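Local coordinates for voltage-sensor containing phosphatase (Ciona intestinalis, PDB 3V0D), which probably removes phosphate from membrane phosphoinositides, with its activity controlled by a voltage-sensing domain, at residues Tyr285-Tyr291 against Ile311-Lys316; Asp222-Val228 against Ile270-Ser276; Ile107-Lys111 against Ser139-Glu143; Asn71-Glu75 against Arg132-Leu136; Val55-Lys60 against Thr81-Asn85. The protein carries 1 engineered substitution. One frame throughout, in Å; residues are numbered along the deposited sequence. Where two conformers were deposited one is given.

Interaction 1. Residues Tyr285-Tyr291 against Ile311-Lys316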
# COMPACT_ATOMS: atom_id res chain seq x y z
N TYR A 285 7.54 9.50 0.66
CA TYR A 285 6.56 9.08 1.65
C TYR A 285 7.27 8.38 2.79
O TYR A 285 8.41 7.91 2.68
CB TYR A 285 5.59 8.08 1.02
CG TYR A 285 4.79 8.54 -0.16
CD1 TYR A 285 4.25 9.83 -0.21
CD2 TYR A 285 4.53 7.66 -1.20
CE1 TYR A 285 3.44 10.22 -1.31
CE2 TYR A 285 3.74 8.02 -2.26
CZ TYR A 285 3.21 9.30 -2.32
OH TYR A 285 2.41 9.65 -3.39
N ASP A 286 6.55 8.28 3.91
CA ASP A 286 7.01 7.49 5.05
C ASP A 286 8.26 8.06 5.71
O ASP A 286 8.97 7.35 6.42
CB ASP A 286 7.17 6.00 4.71
CG ASP A 286 6.78 5.11 5.87
OD1 ASP A 286 5.56 5.02 6.17
OD2 ASP A 286 7.68 4.48 6.44
N ASN A 287 8.50 9.35 5.49
CA ASN A 287 9.61 10.04 6.12
C ASN A 287 10.95 9.36 5.92
O ASN A 287 11.80 9.38 6.81
CB ASN A 287 9.32 10.27 7.61
CG ASN A 287 10.21 11.33 8.22
OD1 ASN A 287 10.57 12.30 7.56
ND2 ASN A 287 10.58 11.13 9.47
N CYS A 288 11.16 8.80 4.75
CA CYS A 288 12.46 8.19 4.45
C CYS A 288 12.72 8.18 2.95
O CYS A 288 11.78 8.32 2.15
CB CYS A 288 12.59 6.78 5.06
SG CYS A 288 11.49 5.55 4.34
N PRO A 289 13.98 7.98 2.55
CA PRO A 289 14.27 7.88 1.11
C PRO A 289 13.55 6.74 0.41
O PRO A 289 12.98 6.98 -0.64
CB PRO A 289 15.79 7.73 1.07
CG PRO A 289 16.25 8.51 2.28
CD PRO A 289 15.22 8.16 3.34
N PHE A 290 13.55 5.51 0.95
CA PHE A 290 12.87 4.42 0.25
C PHE A 290 12.51 3.32 1.23
O PHE A 290 13.17 3.16 2.26
CB PHE A 290 13.69 3.89 -0.95
CG PHE A 290 15.10 3.44 -0.64
CD1 PHE A 290 15.39 2.10 -0.42
CD2 PHE A 290 16.16 4.35 -0.68
CE1 PHE A 290 16.70 1.67 -0.18
CE2 PHE A 290 17.45 3.94 -0.41
CZ PHE A 290 17.73 2.61 -0.18
N TYR A 291 11.44 2.59 0.90
CA TYR A 291 10.90 1.57 1.82
C TYR A 291 10.09 0.58 1.01
O TYR A 291 9.79 0.84 -0.17
CB TYR A 291 10.07 2.20 2.95
CG TYR A 291 8.79 2.91 2.51
CD1 TYR A 291 7.53 2.33 2.74
CD2 TYR A 291 8.82 4.14 1.83
CE1 TYR A 291 6.37 2.94 2.35
CE2 TYR A 291 7.66 4.76 1.43
CZ TYR A 291 6.43 4.15 1.67
OH TYR A 291 5.30 4.81 1.23
N ILE A 311 9.86 -0.48 -5.54
CA ILE A 311 10.24 0.06 -4.23
C ILE A 311 9.50 1.38 -4.01
O ILE A 311 9.37 2.17 -4.96
CB ILE A 311 11.77 0.26 -4.16
CG1 ILE A 311 12.49 -1.06 -4.41
CG2 ILE A 311 12.19 0.87 -2.80
CD1 ILE A 311 14.00 -0.93 -4.72
N ASP A 312 9.01 1.62 -2.79
CA ASP A 312 8.25 2.82 -2.51
C ASP A 312 9.18 4.00 -2.36
O ASP A 312 10.03 4.08 -1.47
CB ASP A 312 7.40 2.65 -1.25
CG ASP A 312 6.43 1.47 -1.35
OD1 ASP A 312 6.15 0.84 -0.31
OD2 ASP A 312 5.92 1.22 -2.47
N ASN A 313 8.94 4.95 -3.27
CA ASN A 313 9.55 6.29 -3.45
C ASN A 313 10.38 6.31 -4.75
O ASN A 313 10.14 7.17 -5.61
CB ASN A 313 10.32 6.86 -2.24
CG ASN A 313 9.40 7.14 -1.06
OD1 ASN A 313 8.18 7.33 -1.21
ND2 ASN A 313 9.99 7.23 0.13
N PRO A 314 11.31 5.35 -4.96
CA PRO A 314 11.98 5.26 -6.27
C PRO A 314 11.00 4.90 -7.39
O PRO A 314 11.33 5.10 -8.56
CB PRO A 314 12.98 4.12 -6.06
CG PRO A 314 13.25 4.10 -4.58
CD PRO A 314 11.86 4.36 -4.02
N HIS A 315 9.80 4.43 -7.05
CA HIS A 315 8.77 4.14 -8.06
C HIS A 315 8.33 5.40 -8.81
O HIS A 315 7.79 5.28 -9.91
CB HIS A 315 7.58 3.40 -7.43
CG HIS A 315 6.65 4.27 -6.65
ND1 HIS A 315 6.99 4.79 -5.41
CD2 HIS A 315 5.38 4.68 -6.90
CE1 HIS A 315 5.97 5.51 -4.96
NE2 HIS A 315 4.98 5.45 -5.84
N LYS A 316 8.56 6.59 -8.25
CA LYS A 316 8.18 7.85 -8.90
C LYS A 316 9.31 8.34 -9.80
O LYS A 316 10.45 8.51 -9.36
CB LYS A 316 7.83 8.92 -7.86
CG LYS A 316 6.58 8.60 -7.06
CD LYS A 316 6.09 9.86 -6.32
CE LYS A 316 4.76 9.66 -5.63
NZ LYS A 316 4.40 10.94 -4.97
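The amide nitrogen of Asn313 is gripped by two backbone carbonyls of 285-291. Asn313 ND2 points one N-H at Tyr285 O, 3.1 Å away and almost straight (178°), on a lone pair in the carbonyl plane. Its bond to Pro289 O is more bent, and there the donor stands well above the carbonyl plane. The other end of the amide is used too: Asn313 OD1 accepts from Tyr285 N at 2.9 Å. Asn313 CG is anti to its carbonyl carbon (chi1 -65°), which carries the amide to 285-289. The carboxamide is thus fixed in rotation and holds the loop 285-289 from within. Behind it, His315 ND1 accepts from Asn313 N at 2.9 Å, the donor in the plane of the imidazole. Further out, Lys316 stretches an extended chain to place NZ 2.8 Å from Tyr285 OH.

A single antiparallel bridge joins Tyr291 to Asp312, with Asp312 N 2.8 Å from Tyr291 O. The Tyr291 ring lies between two methylenes. Asp312 CB sits over one face, 3.5 Å from the centroid in a CH-pi contact, and Asp286 CB is over the opposite face. The edge meets Asn313 ND2.

Tyr291 OH bonds to His95 O and Asp312 OD1 to Ser177 OG, so this C2-domain corner reaches the phosphatase part. Tyr291 also packs on strand 269-276, while Phe290 and Ile311 lean on Val329 of strand 328-335.

Interaction 2. Residues Asp222-Val228 against Ile270-Ser276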
# COMPACT_ATOMS: atom_id res chain seq x y z
N ASP A 222 25.94 6.29 4.57
CA ASP A 222 24.90 7.12 5.15
C ASP A 222 23.66 6.33 5.57
O ASP A 222 22.78 6.90 6.20
CB ASP A 222 24.47 8.22 4.16
CG ASP A 222 24.10 7.65 2.79
OD1 ASP A 222 25.00 7.10 2.13
OD2 ASP A 222 22.91 7.74 2.39
N LEU A 223 23.56 5.05 5.20
CA LEU A 223 22.30 4.33 5.28
C LEU A 223 22.11 3.56 6.58
O LEU A 223 23.06 3.04 7.19
CB LEU A 223 22.18 3.36 4.10
CG LEU A 223 22.10 3.99 2.70
CD1 LEU A 223 22.08 2.91 1.64
CD2 LEU A 223 20.89 4.92 2.56
N SER A 224 20.84 3.44 6.93
CA SER A 224 20.41 2.53 7.98
C SER A 224 19.13 1.85 7.49
O SER A 224 18.46 2.34 6.59
CB SER A 224 20.21 3.25 9.32
OG SER A 224 19.36 4.36 9.15
N MET A 225 18.80 0.72 8.12
CA MET A 225 17.65 -0.08 7.71
C MET A 225 16.87 -0.47 8.95
O MET A 225 17.45 -1.01 9.89
CB MET A 225 18.10 -1.33 6.96
CG MET A 225 16.95 -2.17 6.43
SD MET A 225 17.47 -3.69 5.63
CE MET A 225 17.97 -4.65 7.06
N GLN A 226 15.57 -0.20 8.93
CA GLN A 226 14.68 -0.54 10.03
C GLN A 226 13.69 -1.58 9.53
O GLN A 226 13.08 -1.42 8.47
CB GLN A 226 13.92 0.71 10.46
CG GLN A 226 13.03 0.49 11.67
CD GLN A 226 12.14 1.68 11.92
OE1 GLN A 226 11.42 2.12 11.03
NE2 GLN A 226 12.15 2.19 13.16
N ILE A 227 13.52 -2.64 10.32
CA ILE A 227 12.50 -3.66 10.03
C ILE A 227 11.37 -3.49 11.04
O ILE A 227 11.62 -3.43 12.26
CB ILE A 227 13.09 -5.10 10.11
CG1 ILE A 227 14.32 -5.23 9.20
CG2 ILE A 227 11.99 -6.13 9.81
CD1 ILE A 227 14.94 -6.62 9.17
N VAL A 228 10.15 -3.40 10.52
CA VAL A 228 8.95 -3.18 11.31
C VAL A 228 7.99 -4.35 11.11
O VAL A 228 7.76 -4.80 9.97
CB VAL A 228 8.27 -1.85 10.87
CG1 VAL A 228 6.89 -1.67 11.51
CG2 VAL A 228 9.17 -0.66 11.17
N ILE A 270 5.84 -7.51 6.58
CA ILE A 270 7.04 -6.87 7.07
C ILE A 270 7.27 -5.60 6.27
O ILE A 270 7.16 -5.62 5.03
CB ILE A 270 8.25 -7.84 6.93
CG1 ILE A 270 7.98 -9.18 7.66
CG2 ILE A 270 9.55 -7.20 7.41
CD1 ILE A 270 7.74 -9.06 9.14
N LYS A 271 7.58 -4.52 6.97
CA LYS A 271 7.91 -3.25 6.35
C LYS A 271 9.38 -2.96 6.60
O LYS A 271 9.86 -3.10 7.73
CB LYS A 271 7.05 -2.17 7.00
CG LYS A 271 7.22 -0.79 6.44
CD LYS A 271 6.42 0.24 7.27
CE LYS A 271 6.45 1.60 6.67
NZ LYS A 271 5.68 2.52 7.49
N VAL A 272 10.09 -2.57 5.56
CA VAL A 272 11.52 -2.31 5.65
C VAL A 272 11.74 -0.89 5.18
O VAL A 272 11.35 -0.52 4.06
CB VAL A 272 12.31 -3.30 4.78
CG1 VAL A 272 13.80 -3.09 4.97
CG2 VAL A 272 11.93 -4.74 5.12
N ARG A 273 12.33 -0.06 6.04
CA ARG A 273 12.56 1.36 5.76
C ARG A 273 14.05 1.62 5.72
O ARG A 273 14.80 1.16 6.59
CB ARG A 273 11.95 2.24 6.85
CG ARG A 273 10.43 2.09 6.94
CD ARG A 273 9.86 2.87 8.15
NE ARG A 273 9.99 4.31 7.99
CZ ARG A 273 10.88 5.08 8.61
NH1 ARG A 273 11.70 4.58 9.53
NH2 ARG A 273 10.93 6.36 8.29
N PHE A 274 14.48 2.40 4.74
CA PHE A 274 15.88 2.80 4.61
C PHE A 274 15.96 4.29 4.86
O PHE A 274 15.29 5.09 4.19
CB PHE A 274 16.45 2.45 3.23
CG PHE A 274 16.54 0.98 3.02
CD1 PHE A 274 15.41 0.26 2.64
CD2 PHE A 274 17.73 0.29 3.23
CE1 PHE A 274 15.45 -1.11 2.46
CE2 PHE A 274 17.79 -1.11 3.04
CZ PHE A 274 16.62 -1.80 2.67
N MET A 275 16.80 4.65 5.84
CA MET A 275 17.02 6.04 6.26
C MET A 275 18.43 6.46 5.88
O MET A 275 19.30 5.61 5.68
CB MET A 275 16.78 6.15 7.77
CG MET A 275 15.32 5.94 8.14
SD MET A 275 15.01 5.71 9.89
CE MET A 275 15.67 4.06 10.08
N SER A 276 18.64 7.77 5.82
CA SER A 276 19.95 8.27 5.44
C SER A 276 20.32 9.51 6.22
O SER A 276 19.48 10.38 6.46
CB SER A 276 19.95 8.62 3.96
OG SER A 276 21.15 9.24 3.56
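Residues Leu223-Val228 and Ile270-Ser276 pair as antiparallel neighbours in a sheet of the C2 beta-sandwich. Backbone bonds join Ser224 with Met275, Gln226 with Arg273 and Val228 with Lys271, two for each pair. The inner face is tightly packed and apolar. Met225 runs alongside Phe274 with its CG anti to the backbone N (chi1 -177°). That lays CG over one face of the ring, 4.0 Å from the centroid, offset toward the rim. Met225 SD comes obliquely to the same ring, 3.6 Å from Phe274 CZ, a Met-aromatic contact. Met225 CG also touches Val272 CG1 at 3.6 Å, and Ile227 CG2 meets Ile270 CG2. Val204 and Val207 of strand 202-210, in the other sheet, close over this face.

The other face is more polar and partly exposed. Gln226 OE1 receives Arg273 NH1 at 2.9 Å, with the donor well above the amide carbonyl plane. Gln226 NE2 turns to Glu233, and Arg273 NE is held by Asp286.

At the end of the pair, Ser276 OG donates to Asp222 OD2 at 2.6 Å, on the anti lone pair of that oxygen.

Interaction 3. Residues Ile107-Lys111 against Ser139-Glu143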
# COMPACT_ATOMS: atom_id res chain seq x y z
N ILE A 107 -12.35 -8.27 2.56
CA ILE A 107 -12.98 -8.91 1.40
C ILE A 107 -14.17 -9.75 1.88
O ILE A 107 -15.22 -9.71 1.26
CB ILE A 107 -11.95 -9.74 0.61
CG1 ILE A 107 -10.96 -8.81 -0.13
CG2 ILE A 107 -12.65 -10.71 -0.36
CD1 ILE A 107 -11.57 -7.98 -1.29
N ASP A 108 -14.02 -10.49 2.97
CA ASP A 108 -15.13 -11.30 3.43
C ASP A 108 -16.29 -10.45 3.93
O ASP A 108 -17.46 -10.78 3.69
CB ASP A 108 -14.73 -12.30 4.48
CG ASP A 108 -15.76 -13.45 4.54
OD1 ASP A 108 -16.48 -13.57 5.52
OD2 ASP A 108 -15.91 -14.21 3.55
N ASP A 109 -15.99 -9.36 4.63
CA ASP A 109 -17.04 -8.46 5.08
C ASP A 109 -17.84 -7.89 3.90
O ASP A 109 -19.08 -7.89 3.89
CB ASP A 109 -16.46 -7.36 5.96
CG ASP A 109 -17.52 -6.37 6.42
OD1 ASP A 109 -17.81 -5.41 5.69
OD2 ASP A 109 -18.11 -6.59 7.51
N ALA A 110 -17.11 -7.44 2.88
CA ALA A 110 -17.74 -6.90 1.69
C ALA A 110 -18.54 -7.99 0.95
O ALA A 110 -19.65 -7.73 0.47
CB ALA A 110 -16.71 -6.24 0.78
N LYS A 111 -17.97 -9.20 0.86
CA LYS A 111 -18.67 -10.29 0.18
C LYS A 111 -20.01 -10.59 0.85
O LYS A 111 -21.04 -10.72 0.16
CB LYS A 111 -17.80 -11.55 0.06
CG LYS A 111 -18.18 -12.40 -1.14
CD LYS A 111 -17.16 -13.49 -1.49
CE LYS A 111 -17.43 -14.15 -2.90
NZ LYS A 111 -17.39 -13.27 -4.15
N SER A 139 -8.77 -4.87 -5.26
CA SER A 139 -8.91 -6.22 -4.72
C SER A 139 -10.37 -6.67 -4.80
O SER A 139 -10.64 -7.83 -5.16
CB SER A 139 -8.39 -6.27 -3.28
OG SER A 139 -7.00 -6.01 -3.22
N TRP A 140 -11.30 -5.79 -4.42
CA TRP A 140 -12.73 -6.15 -4.52
C TRP A 140 -13.14 -6.49 -5.94
O TRP A 140 -13.87 -7.45 -6.16
CB TRP A 140 -13.61 -5.04 -3.94
CG TRP A 140 -15.05 -5.32 -4.21
CD1 TRP A 140 -15.84 -4.69 -5.15
CD2 TRP A 140 -15.83 -6.37 -3.67
NE1 TRP A 140 -17.08 -5.27 -5.19
CE2 TRP A 140 -17.09 -6.32 -4.30
CE3 TRP A 140 -15.59 -7.35 -2.71
CZ2 TRP A 140 -18.11 -7.22 -4.00
CZ3 TRP A 140 -16.60 -8.25 -2.42
CH2 TRP A 140 -17.85 -8.17 -3.06
N LEU A 141 -12.67 -5.70 -6.92
CA LEU A 141 -13.03 -5.96 -8.30
C LEU A 141 -12.52 -7.30 -8.79
O LEU A 141 -13.19 -7.95 -9.59
CB LEU A 141 -12.55 -4.82 -9.20
CG LEU A 141 -13.23 -3.49 -8.94
CD1 LEU A 141 -12.52 -2.38 -9.70
CD2 LEU A 141 -14.76 -3.55 -9.24
N LEU A 142 -11.35 -7.72 -8.31
CA LEU A 142 -10.85 -9.06 -8.57
C LEU A 142 -11.76 -10.10 -7.92
O LEU A 142 -12.12 -11.11 -8.54
CB LEU A 142 -9.44 -9.24 -8.02
CG LEU A 142 -8.32 -8.55 -8.76
CD1 LEU A 142 -7.01 -8.66 -7.98
CD2 LEU A 142 -8.17 -9.10 -10.18
N GLU A 143 -12.09 -9.90 -6.65
CA GLU A 143 -12.98 -10.85 -5.95
C GLU A 143 -14.32 -11.00 -6.68
O GLU A 143 -14.85 -12.10 -6.80
CB GLU A 143 -13.23 -10.39 -4.52
CG GLU A 143 -14.21 -11.32 -3.79
CD GLU A 143 -13.75 -12.77 -3.72
OE1 GLU A 143 -14.62 -13.67 -3.54
OE2 GLU A 143 -12.54 -13.02 -3.84
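Helix 131-143, which follows the phosphate-binding P-loop, packs here on helix 100-115 through Ile107, Ala110 and Lys111. The two short segments cross at -57° with their axes 10.7 Å apart, so side chains fill the gap between them. Trp140 does much of this. Its CG is anti to the backbone N (chi1 172°), which sends the indole across to the other helix. The six-membered ring leads: Trp140 CZ3 comes 3.8 Å from Ala110 CB and 3.7 Å from Lys111 N.

Ile107 reaches the other way. Its CD1 lies against the helix backbone, 3.8 Å from Trp140 N, and its CG2 branch touches Glu143 CG at 3.8 Å. Phe185 of helix 176-191 covers Ile107, Ser139 and Glu143.

A salt bridge lies on the more exposed side. Lys111 NZ is 2.9 Å from Glu143 OE1, the two side chains crossing at about a right angle. The hydrogen bond in it is weak, and Lys111 has a second conformer, so the bridge is doubtful.

Helix 100-115 makes the crossover between parallel strands 87-92 and 121-125, and helix 131-143 leaves the latter strand through the P-loop. This is the alpha/beta architecture of the cysteine-dependent phosphatases.

Interaction 4. Residues Asn71-Glu75 against Arg132-Leu136. With PO4 (phosphate ion), chain C.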
# COMPACT_ATOMS: atom_id res chain seq x y z
N ASN A 71 -13.75 2.97 6.06
CA ASN A 71 -12.76 4.00 6.37
C ASN A 71 -11.41 3.32 6.48
O ASN A 71 -11.18 2.53 7.41
CB ASN A 71 -13.12 4.68 7.69
CG ASN A 71 -12.05 5.64 8.16
OD1 ASN A 71 -11.10 5.92 7.44
ND2 ASN A 71 -12.19 6.14 9.36
N LEU A 72 -10.51 3.62 5.53
CA LEU A 72 -9.20 2.96 5.44
C LEU A 72 -8.11 3.72 6.17
O LEU A 72 -6.93 3.38 6.06
CB LEU A 72 -8.82 2.75 4.00
CG LEU A 72 -9.44 1.57 3.27
CD1 LEU A 72 -10.91 1.35 3.55
CD2 LEU A 72 -9.13 1.63 1.81
N CYS A 73 -8.46 4.76 6.93
CA CYS A 73 -7.42 5.61 7.54
C CYS A 73 -7.09 5.16 8.95
O CYS A 73 -7.93 5.24 9.86
CB CYS A 73 -7.90 7.06 7.63
SG CYS A 73 -8.31 7.79 6.05
N SER A 74 -5.84 4.78 9.19
CA SER A 74 -5.42 4.56 10.56
C SER A 74 -5.43 5.87 11.35
O SER A 74 -5.54 5.85 12.57
CB SER A 74 -4.04 3.94 10.63
OG SER A 74 -3.10 4.88 10.13
N GLU A 75 -5.29 7.00 10.66
CA GLU A 75 -5.00 8.25 11.35
C GLU A 75 -6.23 8.89 11.97
O GLU A 75 -6.05 9.73 12.86
CB GLU A 75 -4.39 9.23 10.35
CG GLU A 75 -3.06 8.76 9.76
CD GLU A 75 -3.16 7.90 8.49
OE1 GLU A 75 -2.10 7.65 7.88
OE2 GLU A 75 -4.27 7.50 8.10
N ARG A 132 -4.72 4.12 -0.90
CA ARG A 132 -5.26 3.06 -0.05
C ARG A 132 -6.60 2.58 -0.59
O ARG A 132 -6.87 1.37 -0.66
CB ARG A 132 -5.42 3.58 1.39
CG ARG A 132 -4.07 3.76 2.09
CD ARG A 132 -4.26 4.44 3.43
NE ARG A 132 -4.55 5.86 3.29
CZ ARG A 132 -4.63 6.70 4.31
NH1 ARG A 132 -4.52 6.23 5.56
NH2 ARG A 132 -4.82 8.00 4.10
N THR A 133 -7.45 3.53 -0.98
CA THR A 133 -8.73 3.21 -1.59
C THR A 133 -8.55 2.30 -2.80
O THR A 133 -9.27 1.29 -2.96
CB THR A 133 -9.48 4.50 -1.91
OG1 THR A 133 -9.90 5.09 -0.68
CG2 THR A 133 -10.73 4.25 -2.73
N GLY A 134 -7.60 2.63 -3.67
CA GLY A 134 -7.40 1.83 -4.87
C GLY A 134 -6.94 0.42 -4.55
O GLY A 134 -7.26 -0.52 -5.29
N THR A 135 -6.18 0.23 -3.47
CA THR A 135 -5.72 -1.10 -3.10
C THR A 135 -6.94 -1.99 -2.81
O THR A 135 -7.01 -3.14 -3.27
CB THR A 135 -4.82 -1.04 -1.84
OG1 THR A 135 -3.75 -0.11 -2.04
CG2 THR A 135 -4.23 -2.37 -1.50
N LEU A 136 -7.88 -1.48 -2.01
CA LEU A 136 -9.04 -2.28 -1.64
C LEU A 136 -10.09 -2.35 -2.75
O LEU A 136 -10.70 -3.41 -2.93
CB LEU A 136 -9.63 -1.84 -0.30
CG LEU A 136 -8.97 -2.48 0.93
CD1 LEU A 136 -7.49 -2.11 1.05
CD2 LEU A 136 -9.73 -2.16 2.19
P PO4 C . -5.09 8.08 0.17
O1 PO4 C . -3.57 8.29 0.07
O2 PO4 C . -5.53 8.57 1.53
O3 PO4 C . -5.73 8.90 -0.92
O4 PO4 C . -5.39 6.66 0.01
O HOH W 1 -5.06 9.76 6.31
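Cys73 SG lies over one face of the Arg132 guanidinium, 4.0 Å from Arg132 NH2. The edge carries Glu75 OE2, the phosphate ion and water 1. Glu75 OE2 takes Arg132 NH1 at 2.9 Å through its syn lone pair, the carboxylate standing almost perpendicular (89°) to the guanidinium plane. Water 1 links Arg132 NH2 to the same OE2, the latter bond weak. Glu75 OE1 accepts from Asp94 N. Glu75 has two conformers, so its bonds are certain for this one alone. Arg132 NH1 also donates to Ile92 O.

Arg132 is the arginine that closes the P-loop of the tyrosine-phosphatase family. Its chain bends at the third torsion (chi3 -74°), which turns the guanidinium to the phosphate. Arg132 NH2 grips phosphate O2 at 2.7 Å and Arg132 N holds O4 at 2.8 Å. Ser126, engineered in place of the P-loop cysteine, and the amides of Lys127, Gly128 and Lys130 complete the cradle.

Behind, Leu72 CD2 meets Leu136 CD2 tip to tip at 3.9 Å and rests on Arg132 O.

Interaction 5. Residues Val55-Lys60 against Thr81-Asn85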
# COMPACT_ATOMS: atom_id res chain seq x y z
N VAL A 55 -21.99 13.99 3.02
CA VAL A 55 -21.73 12.61 2.62
C VAL A 55 -22.78 11.68 3.22
O VAL A 55 -23.32 10.80 2.54
CB VAL A 55 -20.30 12.17 3.02
CG1 VAL A 55 -20.00 10.75 2.53
CG2 VAL A 55 -19.27 13.13 2.43
N SER A 56 -23.10 11.89 4.50
CA SER A 56 -24.10 11.03 5.11
C SER A 56 -25.48 11.25 4.49
O SER A 56 -26.21 10.29 4.23
CB SER A 56 -24.11 11.13 6.62
OG SER A 56 -24.34 12.46 6.99
N ARG A 57 -25.82 12.51 4.19
CA ARG A 57 -27.04 12.82 3.45
C ARG A 57 -27.09 12.12 2.09
O ARG A 57 -28.12 11.60 1.68
CB ARG A 57 -27.22 14.34 3.29
CG ARG A 57 -28.56 14.78 2.69
CD ARG A 57 -28.73 16.29 2.72
NE ARG A 57 -27.90 17.01 1.75
CZ ARG A 57 -28.25 17.24 0.49
NH1 ARG A 57 -27.43 17.93 -0.31
NH2 ARG A 57 -29.41 16.79 0.02
N PHE A 58 -25.96 12.12 1.38
CA PHE A 58 -25.88 11.45 0.09
C PHE A 58 -26.28 9.99 0.20
O PHE A 58 -27.10 9.50 -0.57
CB PHE A 58 -24.45 11.59 -0.46
CG PHE A 58 -24.22 10.89 -1.79
CD1 PHE A 58 -24.36 11.60 -2.99
CD2 PHE A 58 -23.90 9.53 -1.85
CE1 PHE A 58 -24.15 10.96 -4.21
CE2 PHE A 58 -23.72 8.87 -3.07
CZ PHE A 58 -23.84 9.59 -4.26
N PHE A 59 -25.67 9.27 1.14
CA PHE A 59 -25.94 7.84 1.26
C PHE A 59 -27.35 7.52 1.73
O PHE A 59 -27.99 6.62 1.19
CB PHE A 59 -24.85 7.17 2.10
CG PHE A 59 -23.60 7.01 1.30
CD1 PHE A 59 -23.52 5.99 0.35
CD2 PHE A 59 -22.54 7.89 1.44
CE1 PHE A 59 -22.42 5.87 -0.47
CE2 PHE A 59 -21.43 7.78 0.62
CZ PHE A 59 -21.36 6.75 -0.33
N LYS A 60 -27.84 8.29 2.69
CA LYS A 60 -29.20 8.09 3.17
C LYS A 60 -30.24 8.38 2.09
O LYS A 60 -31.31 7.75 2.07
CB LYS A 60 -29.44 8.96 4.39
CG LYS A 60 -28.66 8.47 5.59
CD LYS A 60 -28.90 9.35 6.78
CE LYS A 60 -27.92 9.04 7.89
NZ LYS A 60 -27.68 10.28 8.71
N THR A 81 -22.08 7.09 13.78
CA THR A 81 -23.53 7.15 13.87
C THR A 81 -24.13 8.09 12.83
O THR A 81 -25.30 7.92 12.46
CB THR A 81 -23.97 7.40 15.32
OG1 THR A 81 -23.39 6.35 16.14
CG2 THR A 81 -25.50 7.37 15.46
N LYS A 82 -23.32 9.01 12.27
CA LYS A 82 -23.75 9.83 11.14
C LYS A 82 -24.13 8.96 9.94
O LYS A 82 -24.95 9.37 9.11
CB LYS A 82 -22.62 10.80 10.74
CG LYS A 82 -22.36 11.91 11.74
CD LYS A 82 -23.49 12.91 11.71
CE LYS A 82 -23.33 13.96 12.78
NZ LYS A 82 -24.58 14.76 12.90
N PHE A 83 -23.49 7.79 9.84
CA PHE A 83 -23.74 6.84 8.75
C PHE A 83 -24.58 5.66 9.26
O PHE A 83 -24.51 4.56 8.73
CB PHE A 83 -22.40 6.34 8.18
CG PHE A 83 -21.66 7.39 7.42
CD1 PHE A 83 -20.58 8.05 7.98
CD2 PHE A 83 -22.06 7.72 6.12
CE1 PHE A 83 -19.90 9.02 7.24
CE2 PHE A 83 -21.38 8.71 5.40
CZ PHE A 83 -20.30 9.34 5.96
N ASP A 84 -25.38 5.92 10.30
CA ASP A 84 -26.25 4.90 10.88
C ASP A 84 -25.48 3.64 11.29
O ASP A 84 -26.00 2.53 11.22
CB ASP A 84 -27.46 4.58 9.98
CG ASP A 84 -28.44 5.75 9.86
OD1 ASP A 84 -28.42 6.67 10.71
OD2 ASP A 84 -29.24 5.75 8.91
N ASN A 85 -24.24 3.83 11.73
CA ASN A 85 -23.42 2.75 12.26
C ASN A 85 -23.06 1.71 11.20
O ASN A 85 -22.79 0.56 11.53
CB ASN A 85 -24.07 2.08 13.48
CG ASN A 85 -24.51 3.11 14.48
OD1 ASN A 85 -23.69 3.93 14.93
ND2 ASN A 85 -25.80 3.11 14.81
O HOH W 2 -27.66 9.05 11.67
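Phe83 supplies the apolar part of the contact, laying its ring on the helix at Val55 and Ser56. Its CB points away from the helix. The first torsion then sets CG anti to the carbonyl carbon (chi1 -70°) and brings the ring back. Ser56 CB stands over one face in a CH-pi contact, 4.2 Å from the centroid and offset toward the rim. Val55 CG1 meets the ring at its edge, 3.7 Å from Phe83 CZ. Phe59 comes up to the same end, its CD2 4.2 Å from Phe83 CE2.

The polar part lies on the outside. Lys60 runs out extended, and its NZ donates to Lys82 O at 2.9 Å, tilted about 30° from the carbonyl plane. Water 2 accepts from Lys60 NZ at 3.2 Å and donates to Thr81 O and Asp84 OD1, both at 2.7 Å. It thus bridges Lys60 and Asp84, whose charges are too far apart for a direct salt bridge. In the conformer described, Ser56 OG turns back to its own helix, at Ile52 O.

Helix 52-62 is here joined to the loop between strands 67-73 and 87-92. Underneath, Phe83 rests on Ile69 of strand 67-73 and Pro40 of strand 34-41, and Val55 on Met37 and Leu25.

Overall arrangement
Interactions 1 and 2 lie in the C2 domain, the other three in the phosphatase domain. The first two touch: Asp286 of 285-291 forms salt bridges with Lys271 and Arg273 of 270-276, and strands 269-276 and 290-295 are neighbours in one sheet. Interactions 3 and 4 share helix 131-143, with centres about 14 Å apart. At its start that helix binds phosphate through an arginine; further along it packs by tryptophan and isoleucine. Interactions 1, 3 and 4 are largely buried. Interaction 2 has one inner and one partly exposed face. Interaction 5 lies far out, with lysine and water at its surface, about 36 Å from interaction 1 between centres.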